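Local coordinates for protein acyl-CoA dehydrogenase FadE3 (Mycobacterium smegmatis, PDB 4IV6) that belongs to the acyl-CoA dehydrogenase family and binds dihydroflavine-adenine dinucleotide in a pocket shared between subunits of a four-chain assembly, at residues B[244-249]-B[370-375]; B[315-320]-B[377-382]; B[250-255]-B[360-365]. One frame throughout, in Å; residues are numbered along the deposited sequence. Where two conformers were deposited one is given.

Contact 1 (B[244-249]-B[370-375]); sequences VGRLQV and EIQRNV. With FDA (dihydroflavine-adenine dinucleotide), chain D.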
loop_
_atom_site.group_PDB
_atom_site.type_symbol
_atom_site.label_atom_id
_atom_site.label_comp_id
_atom_site.label_asym_id
_atom_site.label_seq_id
_atom_site.Cartn_x
_atom_site.Cartn_y
_atom_site.Cartn_z
ATOM N N VAL B 244 12.329 26.069 -5.374
ATOM C CA VAL B 244 12.327 26.469 -3.957
ATOM C C VAL B 244 11.037 26.016 -3.280
ATOM O O VAL B 244 11.057 25.451 -2.167
ATOM C CB VAL B 244 12.470 28.004 -3.800
ATOM C CG1 VAL B 244 12.390 28.400 -2.344
ATOM C CG2 VAL B 244 13.795 28.478 -4.379
ATOM N N GLY B 245 9.909 26.249 -3.942
ATOM C CA GLY B 245 8.621 25.943 -3.344
ATOM C C GLY B 245 8.436 24.458 -3.032
ATOM O O GLY B 245 7.993 24.089 -1.953
ATOM N N ARG B 246 8.775 23.605 -3.973
ATOM C CA ARG B 246 8.651 22.182 -3.754
ATOM C C ARG B 246 9.605 21.693 -2.636
ATOM O O ARG B 246 9.230 20.863 -1.829
ATOM C CB ARG B 246 8.907 21.435 -5.062
ATOM C CG ARG B 246 7.748 21.575 -6.037
ATOM C CD ARG B 246 8.137 21.141 -7.433
ATOM N NE ARG B 246 6.953 21.110 -8.300
ATOM C CZ ARG B 246 6.968 21.224 -9.627
ATOM N NH1 ARG B 246 8.082 21.397 -10.286
ATOM N NH2 ARG B 246 5.846 21.190 -10.293
ATOM N N LEU B 247 10.831 22.214 -2.603
ATOM C CA LEU B 247 11.781 21.843 -1.532
ATOM C C LEU B 247 11.276 22.273 -0.159
ATOM O O LEU B 247 11.371 21.505 0.805
ATOM C CB LEU B 247 13.182 22.374 -1.794
ATOM C CG LEU B 247 13.947 21.693 -2.923
ATOM C CD1 LEU B 247 15.221 22.463 -3.257
ATOM C CD2 LEU B 247 14.254 20.236 -2.606
ATOM N N GLN B 248 10.725 23.481 -0.059
ATOM C CA GLN B 248 10.191 23.940 1.215
ATOM C C GLN B 248 8.966 23.144 1.648
ATOM O O GLN B 248 8.820 22.830 2.818
ATOM C CB GLN B 248 9.948 25.451 1.260
ATOM C CG GLN B 248 8.878 25.965 0.317
ATOM C CD GLN B 248 7.503 26.153 0.983
ATOM O OE1 GLN B 248 7.285 25.703 2.129
ATOM N NE2 GLN B 248 6.560 26.830 0.253
ATOM N N VAL B 249 8.109 22.775 0.706
ATOM C CA VAL B 249 6.969 21.944 1.058
ATOM C C VAL B 249 7.417 20.553 1.490
ATOM O O VAL B 249 6.861 20.019 2.460
ATOM C CB VAL B 249 5.953 21.857 -0.085
ATOM C CG1 VAL B 249 4.848 20.842 0.220
ATOM C CG2 VAL B 249 5.337 23.227 -0.348
ATOM N N GLU B 370 -1.235 14.528 -7.857
ATOM C CA GLU B 370 -1.535 14.037 -9.204
ATOM C C GLU B 370 -0.795 14.898 -10.247
ATOM O O GLU B 370 -0.132 14.372 -11.149
ATOM C CB GLU B 370 -3.030 13.988 -9.508
ATOM C CG GLU B 370 -3.839 13.031 -8.605
ATOM C CD GLU B 370 -4.012 13.520 -7.178
ATOM O OE1 GLU B 370 -4.046 14.746 -6.961
ATOM O OE2 GLU B 370 -4.084 12.662 -6.255
ATOM N N ILE B 371 -0.863 16.216 -10.098
ATOM C CA ILE B 371 -0.131 17.084 -11.014
ATOM C C ILE B 371 1.374 16.831 -10.872
ATOM O O ILE B 371 2.096 16.776 -11.861
ATOM C CB ILE B 371 -0.423 18.583 -10.813
ATOM C CG1 ILE B 371 -1.885 18.882 -11.128
ATOM C CG2 ILE B 371 0.517 19.433 -11.683
ATOM C CD1 ILE B 371 -2.328 18.528 -12.521
ATOM N N GLN B 372 1.837 16.676 -9.645
ATOM C CA GLN B 372 3.265 16.454 -9.428
ATOM C C GLN B 372 3.770 15.166 -10.143
ATOM O O GLN B 372 4.867 15.151 -10.708
ATOM C CB GLN B 372 3.543 16.403 -7.935
ATOM C CG GLN B 372 5.010 16.335 -7.586
ATOM C CD GLN B 372 5.767 17.547 -8.069
ATOM O OE1 GLN B 372 5.767 18.579 -7.408
ATOM N NE2 GLN B 372 6.426 17.425 -9.234
ATOM N N ARG B 373 2.988 14.089 -10.109
ATOM C CA ARG B 373 3.406 12.855 -10.820
ATOM C C ARG B 373 3.445 13.079 -12.313
ATOM O O ARG B 373 4.343 12.578 -12.986
ATOM C CB ARG B 373 2.462 11.673 -10.542
ATOM C CG ARG B 373 2.504 11.144 -9.134
ATOM C CD ARG B 373 1.892 9.753 -9.023
ATOM N NE ARG B 373 2.040 9.246 -7.653
ATOM C CZ ARG B 373 1.240 9.581 -6.638
ATOM N NH1 ARG B 373 0.210 10.395 -6.809
ATOM N NH2 ARG B 373 1.470 9.073 -5.436
ATOM N N ASN B 374 2.456 13.802 -12.852
ATOM C CA ASN B 374 2.459 14.129 -14.291
ATOM C C ASN B 374 3.744 14.846 -14.675
ATOM O O ASN B 374 4.333 14.580 -15.725
ATOM C CB ASN B 374 1.290 15.052 -14.704
ATOM C CG ASN B 374 -0.070 14.384 -14.634
ATOM O OD1 ASN B 374 -0.225 13.126 -14.640
ATOM N ND2 ASN B 374 -1.092 15.233 -14.587
ATOM N N VAL B 375 4.155 15.786 -13.832
ATOM C CA VAL B 375 5.314 16.629 -14.125
ATOM C C VAL B 375 6.570 15.769 -14.088
ATOM O O VAL B 375 7.425 15.859 -14.962
ATOM C CB VAL B 375 5.413 17.786 -13.103
ATOM C CG1 VAL B 375 6.790 18.445 -13.127
ATOM C CG2 VAL B 375 4.350 18.853 -13.377
HETATM P PA FDA D . -8.175 21.025 -9.160
HETATM O O1A FDA D . -7.149 21.525 -10.147
HETATM O O2A FDA D . -9.617 21.432 -9.287
HETATM O O5B FDA D . -8.080 19.427 -9.131
HETATM C C5B FDA D . -9.048 18.592 -8.453
HETATM C C4B FDA D . -8.598 17.124 -8.554
HETATM O O4B FDA D . -8.361 16.742 -9.923
HETATM C C3B FDA D . -7.280 16.879 -7.852
HETATM O O3B FDA D . -7.232 15.506 -7.406
HETATM C C2B FDA D . -6.278 17.142 -8.955
HETATM O O2B FDA D . -5.005 16.534 -8.759
HETATM C C1B FDA D . -6.981 16.477 -10.114
HETATM N N9A FDA D . -6.533 16.973 -11.444
HETATM C C8A FDA D . -6.805 18.192 -11.961
HETATM N N7A FDA D . -6.291 18.297 -13.202
HETATM C C5A FDA D . -5.670 17.123 -13.470
HETATM C C6A FDA D . -4.922 16.558 -14.581
HETATM N N6A FDA D . -4.729 17.291 -15.679
HETATM N N1A FDA D . -4.422 15.305 -14.497
HETATM C C2A FDA D . -4.644 14.555 -13.405
HETATM N N3A FDA D . -5.323 15.006 -12.327
HETATM C C4A FDA D . -5.856 16.245 -12.322
HETATM N N1 FDA D . -2.418 28.618 -4.027
HETATM C C2 FDA D . -1.765 29.760 -4.219
HETATM O O2 FDA D . -1.720 30.243 -5.367
HETATM N N3 FDA D . -1.150 30.410 -3.215
HETATM C C4 FDA D . -1.149 29.995 -1.948
HETATM O O4 FDA D . -0.582 30.660 -1.039
HETATM C C4X FDA D . -1.829 28.717 -1.655
HETATM N N5 FDA D . -1.926 28.201 -0.412
HETATM C C5X FDA D . -2.898 27.294 -0.139
HETATM C C6 FDA D . -3.314 27.046 1.174
HETATM C C7 FDA D . -4.286 26.088 1.463
HETATM C C7M FDA D . -4.749 25.857 2.879
HETATM C C8 FDA D . -4.852 25.334 0.415
HETATM C C8M FDA D . -5.905 24.270 0.625
HETATM C C9 FDA D . -4.446 25.586 -0.886
HETATM C C9A FDA D . -3.489 26.570 -1.179
HETATM N N10 FDA D . -3.133 26.818 -2.522
HETATM C C10 FDA D . -2.504 28.054 -2.792
HETATM C "C1'" FDA D . -4.041 26.309 -3.556
HETATM C "C2'" FDA D . -3.472 24.997 -4.050
HETATM O "O2'" FDA D . -2.246 25.197 -4.753
HETATM C "C3'" FDA D . -4.517 24.326 -4.942
HETATM O "O3'" FDA D . -5.520 23.772 -4.096
HETATM C "C4'" FDA D . -3.951 23.229 -5.812
HETATM O "O4'" FDA D . -3.331 23.898 -6.922
HETATM C "C5'" FDA D . -5.055 22.317 -6.379
HETATM O "O5'" FDA D . -6.050 23.129 -6.960
HETATM P P FDA D . -7.597 22.795 -7.019
HETATM O O1P FDA D . -8.146 23.871 -7.933
HETATM O O2P FDA D . -8.132 22.678 -5.633
HETATM O O3P FDA D . -7.606 21.331 -7.696
#

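Contact 2 (B[315-320]-B[377-382]); sequences CDMEAG and AKQLVA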
loop_
_atom_site.group_PDB
_atom_site.type_symbol
_atom_site.label_atom_id
_atom_site.label_comp_id
_atom_site.label_asym_id
_atom_site.label_seq_id
_atom_site.Cartn_x
_atom_site.Cartn_y
_atom_site.Cartn_z
ATOM N N CYS B 315 17.911 20.265 -10.729
ATOM C CA CYS B 315 17.240 19.787 -9.527
ATOM C C CYS B 315 15.731 19.927 -9.618
ATOM O O CYS B 315 15.049 19.738 -8.609
ATOM C CB CYS B 315 17.723 20.609 -8.331
ATOM S SG CYS B 315 17.250 22.339 -8.556
ATOM N N ASP B 316 15.199 20.245 -10.809
ATOM C CA ASP B 316 13.776 20.509 -10.930
ATOM C C ASP B 316 12.946 19.230 -10.695
ATOM O O ASP B 316 11.976 19.239 -9.938
ATOM C CB ASP B 316 13.420 21.229 -12.258
ATOM C CG ASP B 316 13.833 20.457 -13.509
ATOM O OD1 ASP B 316 14.496 19.386 -13.452
ATOM O OD2 ASP B 316 13.474 20.951 -14.591
ATOM N N MET B 317 13.351 18.134 -11.306
ATOM C CA MET B 317 12.685 16.842 -11.101
ATOM C C MET B 317 12.894 16.353 -9.656
ATOM O O MET B 317 11.980 15.835 -9.020
ATOM C CB MET B 317 13.210 15.813 -12.092
ATOM C CG MET B 317 12.569 14.423 -11.957
ATOM S SD MET B 317 13.259 13.282 -13.177
ATOM C CE MET B 317 14.743 12.727 -12.384
ATOM N N GLU B 318 14.104 16.522 -9.150
ATOM C CA GLU B 318 14.454 16.021 -7.833
ATOM C C GLU B 318 13.653 16.752 -6.731
ATOM O O GLU B 318 13.216 16.136 -5.766
ATOM C CB GLU B 318 15.970 16.133 -7.625
ATOM C CG GLU B 318 16.774 15.181 -8.506
ATOM C CD GLU B 318 17.090 15.678 -9.908
ATOM O OE1 GLU B 318 16.549 16.733 -10.384
ATOM O OE2 GLU B 318 17.895 14.954 -10.553
ATOM N N ALA B 319 13.445 18.057 -6.909
ATOM C CA ALA B 319 12.581 18.825 -6.014
ATOM C C ALA B 319 11.136 18.328 -5.991
ATOM O O ALA B 319 10.535 18.217 -4.929
ATOM C CB ALA B 319 12.635 20.300 -6.332
ATOM N N GLY B 320 10.571 18.046 -7.158
ATOM C CA GLY B 320 9.227 17.472 -7.248
ATOM C C GLY B 320 9.154 16.080 -6.618
ATOM O O GLY B 320 8.184 15.750 -5.920
ATOM N N ALA B 377 6.766 12.453 -14.569
ATOM C CA ALA B 377 6.822 11.511 -15.704
ATOM C C ALA B 377 7.426 12.166 -16.949
ATOM O O ALA B 377 8.265 11.597 -17.623
ATOM C CB ALA B 377 5.445 10.943 -16.012
ATOM N N LYS B 378 6.997 13.389 -17.214
ATOM C CA LYS B 378 7.457 14.137 -18.362
ATOM C C LYS B 378 8.949 14.467 -18.230
ATOM O O LYS B 378 9.711 14.352 -19.211
ATOM C CB LYS B 378 6.616 15.412 -18.482
ATOM C CG LYS B 378 6.867 16.241 -19.715
ATOM C CD LYS B 378 5.811 17.348 -19.802
ATOM C CE LYS B 378 6.390 18.609 -20.434
ATOM N NZ LYS B 378 6.573 18.430 -21.894
ATOM N N GLN B 379 9.362 14.848 -17.013
ATOM C CA GLN B 379 10.761 15.134 -16.704
ATOM C C GLN B 379 11.626 13.883 -16.842
ATOM O O GLN B 379 12.717 13.928 -17.415
ATOM C CB GLN B 379 10.915 15.752 -15.294
ATOM C CG GLN B 379 10.399 17.192 -15.180
ATOM C CD GLN B 379 10.170 17.633 -13.729
ATOM O OE1 GLN B 379 9.927 16.807 -12.836
ATOM N NE2 GLN B 379 10.220 18.944 -13.497
ATOM N N LEU B 380 11.142 12.745 -16.351
ATOM C CA LEU B 380 11.888 11.511 -16.517
ATOM C C LEU B 380 12.161 11.197 -17.976
ATOM O O LEU B 380 13.257 10.779 -18.325
ATOM C CB LEU B 380 11.173 10.323 -15.867
ATOM C CG LEU B 380 11.270 10.292 -14.356
ATOM C CD1 LEU B 380 10.205 9.388 -13.789
ATOM C CD2 LEU B 380 12.663 9.840 -13.892
ATOM N N VAL B 381 11.168 11.417 -18.826
ATOM C CA VAL B 381 11.320 11.191 -20.261
ATOM C C VAL B 381 12.281 12.215 -20.909
ATOM O O VAL B 381 13.135 11.847 -21.725
ATOM C CB VAL B 381 9.936 11.146 -20.945
ATOM C CG1 VAL B 381 10.057 11.291 -22.481
ATOM C CG2 VAL B 381 9.230 9.850 -20.552
ATOM N N ALA B 382 12.168 13.466 -20.506
ATOM C CA ALA B 382 13.021 14.522 -21.034
ATOM C C ALA B 382 14.475 14.222 -20.685
ATOM O O ALA B 382 15.372 14.394 -21.499
ATOM C CB ALA B 382 12.632 15.870 -20.453
HETATM O O HOH W 1 9.185 18.226 -10.509
HETATM O O HOH W 2 10.768 21.076 -15.343
#

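Contact 3 (B[250-255]-B[360-365]); sequences AARATG and PLMIVG. With FDA (dihydroflavine-adenine dinucleotide), chain D.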
loop_
_atom_site.group_PDB
_atom_site.type_symbol
_atom_site.label_atom_id
_atom_site.label_comp_id
_atom_site.label_asym_id
_atom_site.label_seq_id
_atom_site.Cartn_x
_atom_site.Cartn_y
_atom_site.Cartn_z
ATOM N N ALA B 250 8.399 19.969 0.792
ATOM C CA ALA B 250 8.963 18.684 1.212
ATOM C C ALA B 250 9.488 18.754 2.651
ATOM O O ALA B 250 9.278 17.842 3.441
ATOM C CB ALA B 250 10.055 18.237 0.267
ATOM N N ALA B 251 10.186 19.833 2.980
ATOM C CA ALA B 251 10.685 20.071 4.341
ATOM C C ALA B 251 9.568 20.216 5.365
ATOM O O ALA B 251 9.707 19.752 6.494
ATOM C CB ALA B 251 11.569 21.315 4.370
ATOM N N ARG B 252 8.467 20.885 5.003
ATOM C CA ARG B 252 7.330 20.903 5.888
ATOM C C ARG B 252 6.850 19.524 6.242
ATOM O O ARG B 252 6.465 19.261 7.383
ATOM C CB ARG B 252 6.135 21.609 5.273
ATOM C CG ARG B 252 6.045 23.032 5.582
ATOM C CD ARG B 252 4.702 23.584 5.135
ATOM N NE ARG B 252 4.940 24.536 4.098
ATOM C CZ ARG B 252 4.000 25.066 3.345
ATOM N NH1 ARG B 252 4.363 25.939 2.451
ATOM N NH2 ARG B 252 2.723 24.736 3.486
ATOM N N ALA B 253 6.822 18.670 5.227
ATOM C CA ALA B 253 6.316 17.328 5.362
ATOM C C ALA B 253 7.291 16.470 6.184
ATOM O O ALA B 253 6.867 15.719 7.054
ATOM C CB ALA B 253 6.029 16.736 3.977
ATOM N N THR B 254 8.602 16.592 5.967
ATOM C CA THR B 254 9.500 15.845 6.820
ATOM C C THR B 254 9.476 16.345 8.261
ATOM O O THR B 254 9.697 15.574 9.167
ATOM C CB THR B 254 10.945 15.784 6.319
ATOM O OG1 THR B 254 11.479 17.104 6.170
ATOM C CG2 THR B 254 11.011 14.995 5.036
ATOM N N GLY B 255 9.152 17.618 8.464
ATOM C CA GLY B 255 9.078 18.197 9.799
ATOM C C GLY B 255 7.878 17.669 10.541
ATOM O O GLY B 255 8.002 17.235 11.695
ATOM N N PRO B 360 -2.379 16.329 5.131
ATOM C CA PRO B 360 -3.000 16.429 3.822
ATOM C C PRO B 360 -2.780 17.761 3.100
ATOM O O PRO B 360 -2.829 17.794 1.855
ATOM C CB PRO B 360 -4.488 16.188 4.102
ATOM C CG PRO B 360 -4.541 15.532 5.424
ATOM C CD PRO B 360 -3.373 16.045 6.181
ATOM N N LEU B 361 -2.471 18.817 3.841
ATOM C CA LEU B 361 -2.209 20.119 3.214
ATOM C C LEU B 361 -1.113 20.021 2.169
ATOM O O LEU B 361 -1.270 20.562 1.070
ATOM C CB LEU B 361 -1.832 21.164 4.257
ATOM C CG LEU B 361 -1.634 22.630 3.813
ATOM C CD1 LEU B 361 -0.202 22.926 3.428
ATOM C CD2 LEU B 361 -2.576 23.068 2.690
ATOM N N MET B 362 -0.012 19.335 2.482
ATOM C CA MET B 362 1.130 19.237 1.574
ATOM C C MET B 362 0.853 18.336 0.380
ATOM O O MET B 362 1.578 18.365 -0.603
ATOM C CB MET B 362 2.372 18.738 2.325
ATOM C CG MET B 362 2.988 19.788 3.246
ATOM S SD MET B 362 2.087 20.046 4.781
ATOM C CE MET B 362 2.807 18.725 5.795
ATOM N N ILE B 363 -0.196 17.541 0.470
ATOM C CA ILE B 363 -0.624 16.654 -0.611
ATOM C C ILE B 363 -1.557 17.349 -1.620
ATOM O O ILE B 363 -1.347 17.222 -2.833
ATOM C CB ILE B 363 -1.324 15.424 -0.001
ATOM C CG1 ILE B 363 -0.270 14.488 0.583
ATOM C CG2 ILE B 363 -2.154 14.672 -1.010
ATOM C CD1 ILE B 363 -0.860 13.310 1.339
ATOM N N VAL B 364 -2.579 18.058 -1.130
ATOM C CA VAL B 364 -3.654 18.613 -1.988
ATOM C C VAL B 364 -3.604 20.110 -2.180
ATOM O O VAL B 364 -4.268 20.637 -3.083
ATOM C CB VAL B 364 -5.090 18.315 -1.474
ATOM C CG1 VAL B 364 -5.290 16.841 -1.290
ATOM C CG2 VAL B 364 -5.426 19.072 -0.178
ATOM N N GLY B 365 -2.859 20.787 -1.324
ATOM C CA GLY B 365 -2.930 22.246 -1.207
ATOM C C GLY B 365 -1.616 22.970 -1.450
ATOM O O GLY B 365 -1.487 24.163 -1.143
HETATM P PA FDA D . -8.175 21.025 -9.160
HETATM O O1A FDA D . -7.149 21.525 -10.147
HETATM O O2A FDA D . -9.617 21.432 -9.287
HETATM O O5B FDA D . -8.080 19.427 -9.131
HETATM C C5B FDA D . -9.048 18.592 -8.453
HETATM C C4B FDA D . -8.598 17.124 -8.554
HETATM O O4B FDA D . -8.361 16.742 -9.923
HETATM C C3B FDA D . -7.280 16.879 -7.852
HETATM O O3B FDA D . -7.232 15.506 -7.406
HETATM C C2B FDA D . -6.278 17.142 -8.955
HETATM O O2B FDA D . -5.005 16.534 -8.759
HETATM C C1B FDA D . -6.981 16.477 -10.114
HETATM N N9A FDA D . -6.533 16.973 -11.444
HETATM C C8A FDA D . -6.805 18.192 -11.961
HETATM N N7A FDA D . -6.291 18.297 -13.202
HETATM C C5A FDA D . -5.670 17.123 -13.470
HETATM C C6A FDA D . -4.922 16.558 -14.581
HETATM N N6A FDA D . -4.729 17.291 -15.679
HETATM N N1A FDA D . -4.422 15.305 -14.497
HETATM C C2A FDA D . -4.644 14.555 -13.405
HETATM N N3A FDA D . -5.323 15.006 -12.327
HETATM C C4A FDA D . -5.856 16.245 -12.322
HETATM N N1 FDA D . -2.418 28.618 -4.027
HETATM C C2 FDA D . -1.765 29.760 -4.219
HETATM O O2 FDA D . -1.720 30.243 -5.367
HETATM N N3 FDA D . -1.150 30.410 -3.215
HETATM C C4 FDA D . -1.149 29.995 -1.948
HETATM O O4 FDA D . -0.582 30.660 -1.039
HETATM C C4X FDA D . -1.829 28.717 -1.655
HETATM N N5 FDA D . -1.926 28.201 -0.412
HETATM C C5X FDA D . -2.898 27.294 -0.139
HETATM C C6 FDA D . -3.314 27.046 1.174
HETATM C C7 FDA D . -4.286 26.088 1.463
HETATM C C7M FDA D . -4.749 25.857 2.879
HETATM C C8 FDA D . -4.852 25.334 0.415
HETATM C C8M FDA D . -5.905 24.270 0.625
HETATM C C9 FDA D . -4.446 25.586 -0.886
HETATM C C9A FDA D . -3.489 26.570 -1.179
HETATM N N10 FDA D . -3.133 26.818 -2.522
HETATM C C10 FDA D . -2.504 28.054 -2.792
HETATM C "C1'" FDA D . -4.041 26.309 -3.556
HETATM C "C2'" FDA D . -3.472 24.997 -4.050
HETATM O "O2'" FDA D . -2.246 25.197 -4.753
HETATM C "C3'" FDA D . -4.517 24.326 -4.942
HETATM O "O3'" FDA D . -5.520 23.772 -4.096
HETATM C "C4'" FDA D . -3.951 23.229 -5.812
HETATM O "O4'" FDA D . -3.331 23.898 -6.922
HETATM C "C5'" FDA D . -5.055 22.317 -6.379
HETATM O "O5'" FDA D . -6.050 23.129 -6.960
HETATM P P FDA D . -7.597 22.795 -7.019
HETATM O O1P FDA D . -8.146 23.871 -7.933
HETATM O O2P FDA D . -8.132 22.678 -5.633
HETATM O O3P FDA D . -7.606 21.331 -7.696
#

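Contact 1 (B[244-249]-B[370-375])
Arg246 and Gln372 reach for each other from opposite directions between two helices of the C-terminal helical domain of an acyl-CoA dehydrogenase. The backbones stay well apart, with 9.7 Å between Arg246 CA and Gln372 CA, so long side chains have to span the gap.

The polar part of the contact lies near their ends. Arg246 NE and Gln372 OE1 are 2.9 Å apart, while Gln372 NE2 lies over one face of the Arg246 guanidinium, 3.7 Å above its plane and offset toward the rim. The two flat groups are steeply inclined, their planes 70° apart. Arg246 runs extended from CG to NE, whereas Gln372 has CG anti to its backbone N (chi1 -173°) and then bends at chi2, which lifts the amide toward the arginine.

The apolar part is thin. Both methyls of Val375 lie near Arg246 NH2, CG1 obliquely at 4.1 Å. Lys323 of helix 316-340 also packs against Arg246.

Ligand binding occupies another side of helix 369-383. Glu370 OE1 accepts a 2.7 Å hydrogen bond from O2B of dihydroflavine-adenine dinucleotide, and Thr368 and Ser133 also bond to this ligand. Asn374 brings ND2 to 3.3 Å from the ligand's N1A. Between these two residues along the helix, Ile371 sets its CD1 methyl 3.7 Å from C5A of the adenine.

Contact 2 (B[315-320]-B[377-382])
Gln379 OE1 accepts a 2.8 Å hydrogen bond from a water that also donates to the backbone O of Asp316, making a bridge between two roughly antiparallel helices of the C-terminal helical domain. The segment axes approach to 10.0 Å at an angle of 148°. A second water completes the grip on the amide: it accepts from Gln379 NE2 at 2.9 Å and donates to Asp316 OD2. Solvent thus links both ends of the amide to the first turn of helix 316-340, which probably limits its rotation.

Asp316 turns back on its own backbone. With CG between the backbone N and the carbonyl carbon (chi1 58°), Asp316 OD1 accepts a 2.7 Å, markedly bent bond from Met317 N (131°), from above the carboxylate plane. The same OD1 forms a salt bridge with Arg383, to which Glu318 is also paired.

Alongside these bridges the Met317 and Gln379 side chains pass each other, running opposite ways, and Gln379 OE1 comes to 3.3 Å from Met317 CA. Leu386 packs against both Met317 and Leu380, while Leu288 of the second subunit touches Leu380. The Met317 and Leu380 side chains stand nearly perpendicular, Met317 SD 3.6 Å from Leu380 CD2.

Contact 3 (B[250-255]-B[360-365])
The guanidinium of Arg252 receives Leu361 at its edge, near its plane, where the CD1 methyl lies 3.4 Å from NH2. Its polar partners come from beyond this pair: NH2 forms a salt bridge with Glu366, and NH1 is hydrogen-bonded to Gln248 OE1. These bonds hold the buried charge and help to fix the rotation of the group. A bend at chi3 (-115°) carries the guanidinium toward Leu361, whose side chain it crosses at a slant.

Leu361 has a second role through its other branch, CD2, which packs 3.5 Å from the C7M methyl of dihydroflavine-adenine dinucleotide. Just beyond, Gly365 O lies 3.1 Å from C9A of the same ligand. This is a helix-helix contact inside the C-terminal helical domain of the acyl-CoA dehydrogenase fold, between helices 234-270 and 352-364; their segments 250-255 and 360-364 run roughly antiparallel, 154° between the axes.

Met362 turns toward helix 234-270; in the conformer given, one of two, Met362 CE lies 3.8 Å from Ala253 CA, a detail to be taken as doubtful. Met83 of helix 83-102 touches both Arg252 and Leu361.

Helix 234-270 serves contacts 1 and 3, and helix 369-383 serves contacts 1 and 2, so contact 1 joins the other two. Burial differs: all four touching residues of contact 3 are buried, whereas contacts 1 and 2 are partly buried, the centre of contact 2 lying about 19 Å from the centre of the chain. Their chemistry differs: methyl groups beside an ion-paired arginine in contact 3, an arginine and an amide in contact 1, water bridges in contact 2. Direct packing connects neighbours: Gln372 NE2 lies 3.4 Å from Gly320 CA. Contacts 1 and 3 both touch the dinucleotide, at its adenosine part and at its flavin and ribityl parts respectively.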